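Local coordinates for putative exported protein (PDB 2DVZ) that binds glutamate and probably serves as a periplasmic solute receptor that delivers it to a tripartite tricarboxylate-type membrane transporter, at residues T41-Q46 against A263-K268; Q46-P51 against N257-A262; Y77-A82 against Y243-P248; D105-T110 against T251-V256. All blocks are in the same frame, centred on the assembly; numbering follows the deposited sequence.

Interaction 1 of 4, residues T41-Q46 against A263-K268; sequences TQRMSQ and AVVALK
NE of R43 is the best-held polar atom among the touching side chains, and one bond is found on it, a salt bridge to OD2 of D269, just past the 263-268 segment. Everything between the two segments themselves is van der Waals packing, a helix-on-helix contact within the alpha/beta fold of the periplasmic binding protein superfamily. Short axes through 41-46 and 263-267 approach to 8.3 Å with their directions 115° apart, so the helices cross steeply, and the nearest backbone positions are M44 and A266. Small residues, A263 and A266, line the crossing on the 263-268 side. The methyl of A266 is wedged between the roots of two long side chains, with its CB 3.7 Å from CG of R43 and 3.8 Å from CG of M44. Their different first torsions add to the divergence that their adjacent places on the helix already give. R43 sets CG anti to the backbone N (chi1 -177°) and bends at chi2, laying CB and CG against A266 and bringing NH2 to 3.9 Å from CG1 of V265, which it meets obliquely. Q46, one turn further along the same helix, puts OE1 3.5 Å above the guanidinium plane of R43, over its centre; a carbonyl oxygen there would be expected to favour the positive charge. M44, a selenomethionine, instead has CG beside its own backbone N and runs along A263; its side chain also touches F112 of strand 106-121 and M52 of strand 52-56. SE of M44 ends 4.0 Å from CB of A263, and its CE lies at a similar distance from the A263 backbone N.

Interaction 2 of 4, residues Q46-P51 against N257-A262; sequences QELGQP and NKLRDA
L48 closes helix 32-48, and its side chain carries this contact with helix 253-267. CB points toward the partner helix but makes no close approach; with chi1 at -71° it places CG beside the backbone N, anti to the carbonyl carbon. CG is the first atom to touch, 3.6 Å from CB of A262. The two methyls then straddle that same alanine methyl and part. CD1 runs on to CD2 of L259, 3.9 Å away, the two leucines crossing at about a right angle. CD2 lies 3.7 Å from CB of A262 and also 4.0 Å from the main-chain oxygen of K258. That oxygen already accepts the helical hydrogen bond from A262 N. At the rim, E47 bends at chi2 and rests its CG 3.8 Å from CB of A262, its carboxylate leading past the contact. G49 follows L48 with positive phi (70°) and turns the chain out of the helix toward strand 52-56. No hydrogen bond or salt bridge links the segments: the attachment is one of van der Waals contact, mostly between apolar groups, so its specificity rests on shape, one alanine methyl lodged against a branched leucine tip.

Interaction 3 of 4, residues Y77-A82 against Y243-P248; sequences YTLSIA and YGLLAP. With GLU (glutamic acid), chain G.
A tight knot of carbon forms the centre: CD1 of L246 sits 3.4 Å from CB of A82, closer than ordinary van der Waals contact, and CG of L246 is nearly as close. It lies on one face of an antiparallel strand pair, 78-82 against 243-248, in the mixed sheet of the periplasmic binding protein fold. S80 shares that face; its OG, in the crowded position between backbone N and carbonyl carbon, is 3.6 Å from CB of L246. On the opposite face L245, with CG anti to its backbone N, swings CD1 back across the neighbouring strand to lie 4.0 Å from CB of L79 and close to CD1 of I81. Backbone bonds hold the register. S80 and L246 form a hydrogen-bonded pair, with both donors in the acceptor carbonyl planes; L246 N to S80 O spans 2.9 Å. A82 and G244 form the next such pair, but there the donors stand above the carbonyl planes, by 46° at G244 O, although A82 N to G244 O is a short 2.8 Å. A water bonds S80 OG and, weakly, donates to L246 O. Just before G244 in the chain, the strand contributes Y243 to the pocket, where T33, S85, S149 and S178 also bind the ligand: Y243 donates OH to glutamate O at 2.6 Å, a short but geometrically weak hydrogen bond.

Interaction 4 of 4, residues D105-T110 against T251-V256; sequences DFQPVT and TPMDVV
A classic beta bulge in strand 106-121, where V109 and T110 both face L245 of the neighbouring strand 241-248, lies against the first turn of helix 253-267. V109 takes the helix-like backbone angles of the bulge, with psi at -57°. P252 is at the N-cap position of the helix, and V256, whose N bonds back to P252 O, points from that first turn toward the strand. It is the hub of the contact, and its two methyls have different tasks. CG2 presses on the aliphatic part of Q107, 3.5 Å from its CG, the two side chains crossing at about a right angle. CG1 instead lies 3.8 Å from the main-chain O of P108 and looser, at 4.4 Å, from CG2 of V109. V109 answers with its CG1, 3.8 Å from the backbone O of V256. Q107 sets CG anti to its backbone N (chi1 168°) and bends at chi2, which folds the amide back over its own strand. NE2 then donates to P108 O at 2.7 Å with an angle of 159° at the hydrogen, on a carbonyl lone pair and close to the plane of the amide. This single bond fixes the rotation of the amide and leaves OE1 4.3 Å from SE of the selenomethionine M253. P288, at the start of helix 288-307, touches both Q107 and V256. Since NE2 donates within its own strand, Q107 presents methylene carbon to V256, and the two segments are joined by van der Waals packing, of methyls on carbons and on carbonyl oxygens, without a hydrogen bond.

Overall arrangement
All four contacts lie on the same side of the chain's centre. Interactions 1 and 2 are successive turns of one helix pair, 32-48 with 253-267, their centres about 7 Å apart and sharing Q46. Interaction 4 uses the start of helix 253-267, which packs on strand 106-121 as far as A263 while its later turns also meet helix 32-48. Interaction 3 lies in the sheet on which these helices pack, its centre about 8 Å from that of interaction 4; strand 241-248 pairs with both 78-82 and 106-121, then leads into the helix. M44 reaches L245, and L259 touches L79. Sequence-distant parts thus form one helix-on-sheet unit, from which Y243 reaches the glutamate.

Interaction 1 of 4, residues T41-Q46 against A263-K268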
loop_
_atom_site.group_PDB
_atom_site.type_symbol
_atom_site.label_atom_id
_atom_site.label_comp_id
_atom_site.label_asym_id
_atom_site.label_seq_id
_atom_site.Cartn_x
_atom_site.Cartn_y
_atom_site.Cartn_z
ATOM N N THR A 41 1.476 5.676 -14.349
ATOM C CA THR A 41 1.682 7.049 -14.868
ATOM C C THR A 41 2.568 7.095 -16.131
ATOM O O THR A 41 2.356 7.921 -17.016
ATOM C CB THR A 41 2.223 8.052 -13.763
ATOM O OG1 THR A 41 3.532 7.674 -13.290
ATOM C CG2 THR A 41 1.257 8.169 -12.575
ATOM N N GLN A 42 3.563 6.212 -16.220
ATOM C CA GLN A 42 4.346 6.050 -17.463
ATOM C C GLN A 42 3.491 5.853 -18.698
ATOM O O GLN A 42 3.751 6.459 -19.736
ATOM C CB GLN A 42 5.294 4.852 -17.371
ATOM C CG GLN A 42 6.595 5.182 -16.660
ATOM C CD GLN A 42 7.353 6.248 -17.404
ATOM O OE1 GLN A 42 7.244 7.460 -17.101
ATOM N NE2 GLN A 42 8.103 5.818 -18.428
ATOM N N ARG A 43 2.510 4.956 -18.585
ATOM C CA ARG A 43 1.620 4.631 -19.671
ATOM C C ARG A 43 0.518 5.690 -19.841
ATOM O O ARG A 43 0.133 5.983 -20.960
ATOM C CB ARG A 43 1.061 3.210 -19.472
ATOM C CG ARG A 43 0.153 2.686 -20.580
ATOM C CD ARG A 43 0.867 2.592 -21.936
ATOM N NE ARG A 43 -0.068 2.265 -23.033
ATOM C CZ ARG A 43 -0.901 3.116 -23.615
ATOM N NH1 ARG A 43 -0.963 4.385 -23.213
ATOM N NH2 ARG A 43 -1.692 2.693 -24.584
HETATM N N MSE A 44 -0.007 6.227 -18.739
HETATM C CA MSE A 44 -0.929 7.366 -18.786
HETATM C C MSE A 44 -0.287 8.532 -19.537
HETATM O O MSE A 44 -0.934 9.203 -20.317
HETATM C CB MSE A 44 -1.312 7.837 -17.381
HETATM C CG MSE A 44 -2.368 7.027 -16.729
HETATM SE SE MSE A 44 -2.766 7.691 -14.939
HETATM C CE MSE A 44 -3.664 9.393 -15.328
ATOM N N SER A 45 1.002 8.728 -19.306
ATOM C CA SER A 45 1.701 9.861 -19.845
ATOM C C SER A 45 1.705 9.845 -21.385
ATOM O O SER A 45 1.430 10.876 -22.051
ATOM C CB SER A 45 3.100 9.867 -19.273
ATOM O OG SER A 45 3.857 10.854 -19.892
ATOM N N GLN A 46 1.991 8.656 -21.929
ATOM C CA GLN A 46 1.904 8.359 -23.362
ATOM C C GLN A 46 0.530 8.767 -23.918
ATOM O O GLN A 46 0.429 9.375 -24.981
ATOM C CB GLN A 46 2.197 6.865 -23.593
ATOM C CG GLN A 46 1.909 6.383 -25.038
ATOM C CD GLN A 46 2.035 4.864 -25.234
ATOM O OE1 GLN A 46 1.314 4.281 -26.055
ATOM N NE2 GLN A 46 2.940 4.222 -24.490
ATOM N N ALA A 263 -6.121 6.904 -17.308
ATOM C CA ALA A 263 -5.910 5.773 -16.382
ATOM C C ALA A 263 -6.567 4.518 -16.944
ATOM O O ALA A 263 -5.940 3.442 -16.994
ATOM C CB ALA A 263 -6.466 6.082 -14.963
ATOM N N VAL A 264 -7.812 4.677 -17.401
ATOM C CA VAL A 264 -8.579 3.582 -17.982
ATOM C C VAL A 264 -7.863 3.045 -19.237
ATOM O O VAL A 264 -7.732 1.826 -19.401
ATOM C CB VAL A 264 -10.089 3.965 -18.254
ATOM C CG1 VAL A 264 -10.766 2.997 -19.264
ATOM C CG2 VAL A 264 -10.865 4.014 -16.959
ATOM N N VAL A 265 -7.342 3.920 -20.078
ATOM C CA VAL A 265 -6.586 3.442 -21.229
ATOM C C VAL A 265 -5.350 2.664 -20.791
ATOM O O VAL A 265 -5.085 1.565 -21.311
ATOM C CB VAL A 265 -6.171 4.599 -22.225
ATOM C CG1 VAL A 265 -5.073 4.119 -23.175
ATOM C CG2 VAL A 265 -7.378 5.113 -22.997
ATOM N N ALA A 266 -4.593 3.246 -19.851
ATOM C CA ALA A 266 -3.347 2.652 -19.350
ATOM C C ALA A 266 -3.536 1.258 -18.747
ATOM O O ALA A 266 -2.715 0.349 -18.981
ATOM C CB ALA A 266 -2.708 3.582 -18.328
ATOM N N LEU A 267 -4.615 1.107 -17.976
ATOM C CA LEU A 267 -5.000 -0.159 -17.327
ATOM C C LEU A 267 -5.570 -1.247 -18.252
ATOM O O LEU A 267 -5.722 -2.397 -17.820
ATOM C CB LEU A 267 -5.940 0.087 -16.129
ATOM C CG LEU A 267 -5.354 0.953 -15.007
ATOM C CD1 LEU A 267 -6.451 1.521 -14.095
ATOM C CD2 LEU A 267 -4.231 0.236 -14.207
ATOM N N LYS A 268 -5.871 -0.875 -19.507
ATOM C CA LYS A 268 -6.166 -1.831 -20.569
ATOM C C LYS A 268 -4.903 -2.226 -21.331
ATOM O O LYS A 268 -4.951 -3.082 -22.205
ATOM C CB LYS A 268 -7.188 -1.281 -21.589
ATOM C CG LYS A 268 -8.294 -0.394 -21.034
ATOM C CD LYS A 268 -9.501 -1.135 -20.591
ATOM C CE LYS A 268 -10.661 -0.862 -21.566
ATOM N NZ LYS A 268 -11.628 0.117 -21.003
#

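Interaction 2 of 4, residues Q46-P51 against N257-A262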
loop_
_atom_site.group_PDB
_atom_site.type_symbol
_atom_site.label_atom_id
_atom_site.label_comp_id
_atom_site.label_asym_id
_atom_site.label_seq_id
_atom_site.Cartn_x
_atom_site.Cartn_y
_atom_site.Cartn_z
ATOM N N GLN A 46 1.991 8.656 -21.929
ATOM C CA GLN A 46 1.904 8.359 -23.362
ATOM C C GLN A 46 0.530 8.767 -23.918
ATOM O O GLN A 46 0.429 9.375 -24.981
ATOM C CB GLN A 46 2.197 6.865 -23.593
ATOM C CG GLN A 46 1.909 6.383 -25.038
ATOM C CD GLN A 46 2.035 4.864 -25.234
ATOM O OE1 GLN A 46 1.314 4.281 -26.055
ATOM N NE2 GLN A 46 2.940 4.222 -24.490
ATOM N N GLU A 47 -0.521 8.471 -23.166
ATOM C CA GLU A 47 -1.896 8.820 -23.548
ATOM C C GLU A 47 -2.175 10.309 -23.464
ATOM O O GLU A 47 -2.809 10.866 -24.357
ATOM C CB GLU A 47 -2.913 8.049 -22.679
ATOM C CG GLU A 47 -4.397 8.351 -22.924
ATOM C CD GLU A 47 -4.913 7.975 -24.350
ATOM O OE1 GLU A 47 -4.234 7.214 -25.080
ATOM O OE2 GLU A 47 -6.031 8.434 -24.713
ATOM N N LEU A 48 -1.710 10.941 -22.377
ATOM C CA LEU A 48 -1.983 12.352 -22.093
ATOM C C LEU A 48 -1.154 13.329 -22.947
ATOM O O LEU A 48 -1.526 14.494 -23.094
ATOM C CB LEU A 48 -1.838 12.663 -20.587
ATOM C CG LEU A 48 -2.911 12.095 -19.633
ATOM C CD1 LEU A 48 -2.494 12.166 -18.132
ATOM C CD2 LEU A 48 -4.233 12.765 -19.876
ATOM N N GLY A 49 -0.052 12.850 -23.505
ATOM C CA GLY A 49 0.842 13.676 -24.319
ATOM C C GLY A 49 1.611 14.716 -23.505
ATOM O O GLY A 49 2.102 15.710 -24.073
ATOM N N GLN A 50 1.714 14.467 -22.183
ATOM C CA GLN A 50 2.554 15.229 -21.268
ATOM C C GLN A 50 3.286 14.306 -20.308
ATOM O O GLN A 50 2.747 13.292 -19.895
ATOM C CB GLN A 50 1.747 16.269 -20.465
ATOM C CG GLN A 50 1.127 17.387 -21.280
ATOM C CD GLN A 50 2.113 18.240 -22.059
ATOM O OE1 GLN A 50 3.283 18.394 -21.681
ATOM N NE2 GLN A 50 1.644 18.812 -23.157
ATOM N N PRO A 51 4.533 14.652 -19.944
ATOM C CA PRO A 51 5.147 13.861 -18.858
ATOM C C PRO A 51 4.401 13.943 -17.517
ATOM O O PRO A 51 3.827 14.979 -17.171
ATOM C CB PRO A 51 6.546 14.474 -18.707
ATOM C CG PRO A 51 6.407 15.870 -19.331
ATOM C CD PRO A 51 5.450 15.689 -20.462
ATOM N N ASN A 257 -11.843 13.905 -15.196
ATOM C CA ASN A 257 -12.268 12.988 -16.261
ATOM C C ASN A 257 -11.202 12.783 -17.312
ATOM O O ASN A 257 -11.126 11.736 -17.900
ATOM C CB ASN A 257 -13.574 13.465 -16.924
ATOM C CG ASN A 257 -14.744 13.486 -15.964
ATOM O OD1 ASN A 257 -15.002 12.506 -15.263
ATOM N ND2 ASN A 257 -15.477 14.603 -15.939
ATOM N N LYS A 258 -10.401 13.792 -17.582
ATOM C CA LYS A 258 -9.311 13.589 -18.510
ATOM C C LYS A 258 -8.316 12.569 -17.979
ATOM O O LYS A 258 -7.944 11.660 -18.689
ATOM C CB LYS A 258 -8.631 14.915 -18.895
ATOM C CG LYS A 258 -9.293 15.582 -20.093
ATOM C CD LYS A 258 -8.718 16.978 -20.309
ATOM C CE LYS A 258 -9.330 17.656 -21.511
ATOM N NZ LYS A 258 -9.370 19.147 -21.368
ATOM N N LEU A 259 -7.904 12.752 -16.726
ATOM C CA LEU A 259 -6.968 11.865 -16.035
ATOM C C LEU A 259 -7.507 10.449 -15.883
ATOM O O LEU A 259 -6.776 9.491 -16.064
ATOM C CB LEU A 259 -6.656 12.414 -14.634
ATOM C CG LEU A 259 -5.836 13.705 -14.559
ATOM C CD1 LEU A 259 -5.895 14.263 -13.154
ATOM C CD2 LEU A 259 -4.393 13.437 -15.011
ATOM N N ARG A 260 -8.779 10.327 -15.532
ATOM C CA ARG A 260 -9.393 9.039 -15.334
ATOM C C ARG A 260 -9.443 8.278 -16.643
ATOM O O ARG A 260 -9.154 7.070 -16.683
ATOM C CB ARG A 260 -10.812 9.161 -14.768
ATOM C CG ARG A 260 -11.256 7.850 -14.158
ATOM C CD ARG A 260 -12.666 7.569 -14.448
ATOM N NE ARG A 260 -12.922 6.133 -14.351
ATOM C CZ ARG A 260 -13.926 5.499 -14.935
ATOM N NH1 ARG A 260 -14.774 6.176 -15.671
ATOM N NH2 ARG A 260 -14.070 4.198 -14.782
ATOM N N ASP A 261 -9.797 8.979 -17.710
ATOM C CA ASP A 261 -9.787 8.368 -19.029
ATOM C C ASP A 261 -8.428 7.801 -19.429
ATOM O O ASP A 261 -8.343 6.691 -19.999
ATOM C CB ASP A 261 -10.244 9.388 -20.060
ATOM C CG ASP A 261 -11.706 9.531 -20.079
ATOM O OD1 ASP A 261 -12.397 8.655 -19.514
ATOM O OD2 ASP A 261 -12.182 10.513 -20.650
ATOM N N ALA A 262 -7.375 8.575 -19.154
ATOM C CA ALA A 262 -6.026 8.122 -19.431
ATOM C C ALA A 262 -5.626 6.936 -18.555
ATOM O O ALA A 262 -4.835 6.099 -19.006
ATOM C CB ALA A 262 -5.032 9.248 -19.280
#

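Interaction 3 of 4, residues Y77-A82 against Y243-P248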
loop_
_atom_site.group_PDB
_atom_site.type_symbol
_atom_site.label_atom_id
_atom_site.label_comp_id
_atom_site.label_asym_id
_atom_site.label_seq_id
_atom_site.Cartn_x
_atom_site.Cartn_y
_atom_site.Cartn_z
ATOM N N TYR A 77 -2.037 19.820 -12.043
ATOM C CA TYR A 77 -0.624 19.597 -12.345
ATOM C C TYR A 77 0.206 19.180 -11.115
ATOM O O TYR A 77 1.422 18.991 -11.203
ATOM C CB TYR A 77 -0.039 20.851 -12.996
ATOM C CG TYR A 77 -0.673 21.142 -14.332
ATOM C CD1 TYR A 77 -0.353 20.375 -15.443
ATOM C CD2 TYR A 77 -1.624 22.162 -14.471
ATOM C CE1 TYR A 77 -0.930 20.604 -16.644
ATOM C CE2 TYR A 77 -2.223 22.415 -15.694
ATOM C CZ TYR A 77 -1.865 21.636 -16.783
ATOM O OH TYR A 77 -2.447 21.857 -18.021
ATOM N N THR A 78 -0.443 19.040 -9.966
ATOM C CA THR A 78 0.194 18.371 -8.847
ATOM C C THR A 78 -0.782 17.349 -8.311
ATOM O O THR A 78 -1.812 17.694 -7.725
ATOM C CB THR A 78 0.631 19.352 -7.736
ATOM O OG1 THR A 78 1.441 20.419 -8.304
ATOM C CG2 THR A 78 1.374 18.609 -6.645
ATOM N N LEU A 79 -0.452 16.084 -8.517
ATOM C CA LEU A 79 -1.325 14.983 -8.118
ATOM C C LEU A 79 -0.579 14.110 -7.128
ATOM O O LEU A 79 0.601 14.337 -6.855
ATOM C CB LEU A 79 -1.727 14.165 -9.365
ATOM C CG LEU A 79 -2.342 14.966 -10.520
ATOM C CD1 LEU A 79 -2.509 14.040 -11.657
ATOM C CD2 LEU A 79 -3.672 15.552 -10.179
ATOM N N SER A 80 -1.260 13.118 -6.581
ATOM C CA SER A 80 -0.645 12.240 -5.598
ATOM C C SER A 80 -1.259 10.845 -5.660
ATOM O O SER A 80 -2.313 10.644 -6.293
ATOM C CB SER A 80 -0.707 12.838 -4.169
ATOM O OG SER A 80 -2.045 12.894 -3.675
ATOM N N ILE A 81 -0.559 9.878 -5.042
ATOM C CA ILE A 81 -0.991 8.487 -5.000
ATOM C C ILE A 81 -1.674 8.188 -3.679
ATOM O O ILE A 81 -1.039 8.301 -2.620
ATOM C CB ILE A 81 0.189 7.494 -5.236
ATOM C CG1 ILE A 81 0.929 7.828 -6.528
ATOM C CG2 ILE A 81 -0.335 6.033 -5.343
ATOM C CD1 ILE A 81 0.025 7.781 -7.788
ATOM N N ALA A 82 -2.964 7.823 -3.746
ATOM C CA ALA A 82 -3.714 7.414 -2.555
ATOM C C ALA A 82 -3.240 6.040 -2.159
ATOM O O ALA A 82 -2.990 5.185 -3.028
ATOM C CB ALA A 82 -5.223 7.392 -2.806
ATOM N N TYR A 243 -4.117 1.169 -4.611
ATOM C CA TYR A 243 -3.383 2.360 -5.012
ATOM C C TYR A 243 -4.196 3.147 -6.032
ATOM O O TYR A 243 -4.710 2.579 -6.972
ATOM C CB TYR A 243 -1.996 1.971 -5.588
ATOM C CG TYR A 243 -1.207 1.280 -4.511
ATOM C CD1 TYR A 243 -0.431 2.032 -3.606
ATOM C CD2 TYR A 243 -1.301 -0.118 -4.332
ATOM C CE1 TYR A 243 0.254 1.408 -2.561
ATOM C CE2 TYR A 243 -0.593 -0.757 -3.308
ATOM C CZ TYR A 243 0.164 0.006 -2.416
ATOM O OH TYR A 243 0.839 -0.619 -1.389
ATOM N N GLY A 244 -4.300 4.457 -5.847
ATOM C CA GLY A 244 -5.073 5.267 -6.770
ATOM C C GLY A 244 -4.561 6.683 -6.932
ATOM O O GLY A 244 -3.526 7.057 -6.372
ATOM N N LEU A 245 -5.312 7.478 -7.692
ATOM C CA LEU A 245 -4.868 8.786 -8.083
ATOM C C LEU A 245 -5.767 9.839 -7.432
ATOM O O LEU A 245 -6.972 9.708 -7.421
ATOM C CB LEU A 245 -4.827 8.901 -9.612
ATOM C CG LEU A 245 -4.116 10.136 -10.197
ATOM C CD1 LEU A 245 -2.590 10.272 -9.849
ATOM C CD2 LEU A 245 -4.305 10.130 -11.671
ATOM N N LEU A 246 -5.136 10.872 -6.884
ATOM C CA LEU A 246 -5.817 11.941 -6.149
ATOM C C LEU A 246 -5.413 13.259 -6.744
ATOM O O LEU A 246 -4.255 13.454 -7.161
ATOM C CB LEU A 246 -5.373 11.940 -4.678
ATOM C CG LEU A 246 -5.697 10.683 -3.847
ATOM C CD1 LEU A 246 -5.037 10.769 -2.451
ATOM C CD2 LEU A 246 -7.255 10.351 -3.762
ATOM N N ALA A 247 -6.370 14.165 -6.783
ATOM C CA ALA A 247 -6.097 15.582 -7.020
ATOM C C ALA A 247 -6.552 16.400 -5.785
ATOM O O ALA A 247 -7.388 15.927 -4.965
ATOM C CB ALA A 247 -6.813 16.058 -8.294
ATOM N N PRO A 248 -6.020 17.636 -5.652
ATOM C CA PRO A 248 -6.533 18.468 -4.561
ATOM C C PRO A 248 -8.028 18.711 -4.710
ATOM O O PRO A 248 -8.579 18.727 -5.834
ATOM C CB PRO A 248 -5.730 19.792 -4.696
ATOM C CG PRO A 248 -4.506 19.426 -5.555
ATOM C CD PRO A 248 -4.997 18.333 -6.466
HETATM N N GLU G . 2.477 0.981 3.287
HETATM C CA GLU G . 2.100 1.714 2.063
HETATM C C GLU G . 0.643 1.492 1.692
HETATM O O GLU G . 0.268 0.939 0.653
HETATM C CB GLU G . 3.071 1.411 0.927
HETATM C CG GLU G . 4.538 1.441 1.393
HETATM C CD GLU G . 5.512 1.853 0.329
HETATM O OE1 GLU G . 5.038 2.145 -0.789
HETATM O OE2 GLU G . 6.763 1.916 0.608
HETATM O OXT GLU G . -0.228 1.943 2.454
HETATM O O HOH W 1 -3.312 14.879 -4.808
#

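Interaction 4 of 4, residues D105-T110 against T251-V256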
loop_
_atom_site.group_PDB
_atom_site.type_symbol
_atom_site.label_atom_id
_atom_site.label_comp_id
_atom_site.label_asym_id
_atom_site.label_seq_id
_atom_site.Cartn_x
_atom_site.Cartn_y
_atom_site.Cartn_z
ATOM N N ASP A 105 -9.877 16.919 1.769
ATOM C CA ASP A 105 -8.814 17.663 1.075
ATOM C C ASP A 105 -8.408 17.121 -0.257
ATOM O O ASP A 105 -7.540 17.686 -0.898
ATOM C CB ASP A 105 -7.555 17.791 1.942
ATOM C CG ASP A 105 -7.802 18.578 3.199
ATOM O OD1 ASP A 105 -8.796 19.345 3.216
ATOM O OD2 ASP A 105 -7.020 18.421 4.160
ATOM N N PHE A 106 -9.017 16.011 -0.665
ATOM C CA PHE A 106 -8.692 15.413 -1.959
ATOM C C PHE A 106 -9.907 15.186 -2.824
ATOM O O PHE A 106 -10.938 14.787 -2.334
ATOM C CB PHE A 106 -7.888 14.108 -1.760
ATOM C CG PHE A 106 -6.573 14.346 -1.100
ATOM C CD1 PHE A 106 -5.540 14.939 -1.818
ATOM C CD2 PHE A 106 -6.401 14.100 0.279
ATOM C CE1 PHE A 106 -4.336 15.210 -1.199
ATOM C CE2 PHE A 106 -5.176 14.386 0.909
ATOM C CZ PHE A 106 -4.158 14.924 0.161
ATOM N N GLN A 107 -9.757 15.454 -4.114
ATOM C CA GLN A 107 -10.666 14.963 -5.133
ATOM C C GLN A 107 -10.105 13.610 -5.636
ATOM O O GLN A 107 -9.023 13.559 -6.235
ATOM C CB GLN A 107 -10.845 16.002 -6.291
ATOM C CG GLN A 107 -11.558 15.476 -7.556
ATOM C CD GLN A 107 -12.971 15.021 -7.266
ATOM O OE1 GLN A 107 -13.747 15.781 -6.778
ATOM N NE2 GLN A 107 -13.283 13.761 -7.515
ATOM N N PRO A 108 -10.852 12.507 -5.404
ATOM C CA PRO A 108 -10.454 11.224 -6.026
ATOM C C PRO A 108 -10.585 11.189 -7.548
ATOM O O PRO A 108 -11.528 11.735 -8.104
ATOM C CB PRO A 108 -11.418 10.210 -5.419
ATOM C CG PRO A 108 -11.928 10.880 -4.175
ATOM C CD PRO A 108 -12.033 12.349 -4.557
ATOM N N VAL A 109 -9.622 10.540 -8.210
ATOM C CA VAL A 109 -9.684 10.385 -9.639
ATOM C C VAL A 109 -10.103 8.940 -9.978
ATOM O O VAL A 109 -11.107 8.724 -10.670
ATOM C CB VAL A 109 -8.334 10.765 -10.283
ATOM C CG1 VAL A 109 -8.361 10.471 -11.767
ATOM C CG2 VAL A 109 -8.017 12.273 -9.996
ATOM N N THR A 110 -9.325 7.976 -9.476
ATOM C CA THR A 110 -9.513 6.552 -9.762
ATOM C C THR A 110 -8.585 5.665 -8.926
ATOM O O THR A 110 -7.442 6.036 -8.585
ATOM C CB THR A 110 -9.333 6.224 -11.274
ATOM O OG1 THR A 110 -9.966 4.973 -11.579
ATOM C CG2 THR A 110 -7.857 6.189 -11.663
ATOM N N THR A 251 -10.207 20.651 -7.812
ATOM C CA THR A 251 -9.686 20.433 -9.161
ATOM C C THR A 251 -10.902 20.185 -10.074
ATOM O O THR A 251 -11.815 19.415 -9.725
ATOM C CB THR A 251 -8.616 19.281 -9.181
ATOM O OG1 THR A 251 -7.538 19.605 -8.279
ATOM C CG2 THR A 251 -8.034 19.046 -10.546
ATOM N N PRO A 252 -10.972 20.914 -11.201
ATOM C CA PRO A 252 -12.142 20.838 -12.105
ATOM C C PRO A 252 -12.414 19.410 -12.588
ATOM O O PRO A 252 -11.470 18.600 -12.751
ATOM C CB PRO A 252 -11.714 21.685 -13.292
ATOM C CG PRO A 252 -10.685 22.660 -12.713
ATOM C CD PRO A 252 -9.939 21.854 -11.690
HETATM N N MSE A 253 -13.686 19.113 -12.819
HETATM C CA MSE A 253 -14.119 17.791 -13.291
HETATM C C MSE A 253 -13.545 17.449 -14.654
HETATM O O MSE A 253 -13.269 16.293 -14.929
HETATM C CB MSE A 253 -15.673 17.663 -13.301
HETATM C CG MSE A 253 -16.300 17.689 -11.900
HETATM SE SE MSE A 253 -15.529 16.313 -10.667
HETATM C CE MSE A 253 -15.981 14.661 -11.671
ATOM N N ASP A 254 -13.360 18.472 -15.486
ATOM C CA ASP A 254 -12.663 18.330 -16.763
ATOM C C ASP A 254 -11.330 17.623 -16.584
ATOM O O ASP A 254 -11.031 16.683 -17.308
ATOM C CB ASP A 254 -12.427 19.687 -17.468
ATOM C CG ASP A 254 -11.681 19.525 -18.800
ATOM O OD1 ASP A 254 -12.252 18.935 -19.767
ATOM O OD2 ASP A 254 -10.500 19.963 -18.883
ATOM N N VAL A 255 -10.553 18.100 -15.613
ATOM C CA VAL A 255 -9.242 17.564 -15.285
ATOM C C VAL A 255 -9.340 16.108 -14.793
ATOM O O VAL A 255 -8.656 15.239 -15.321
ATOM C CB VAL A 255 -8.524 18.469 -14.214
ATOM C CG1 VAL A 255 -7.388 17.697 -13.486
ATOM C CG2 VAL A 255 -8.024 19.772 -14.844
ATOM N N VAL A 256 -10.209 15.885 -13.799
ATOM C CA VAL A 256 -10.549 14.569 -13.238
ATOM C C VAL A 256 -10.919 13.543 -14.316
ATOM O O VAL A 256 -10.363 12.453 -14.360
ATOM C CB VAL A 256 -11.696 14.672 -12.142
ATOM C CG1 VAL A 256 -12.024 13.328 -11.546
ATOM C CG2 VAL A 256 -11.308 15.607 -11.036
#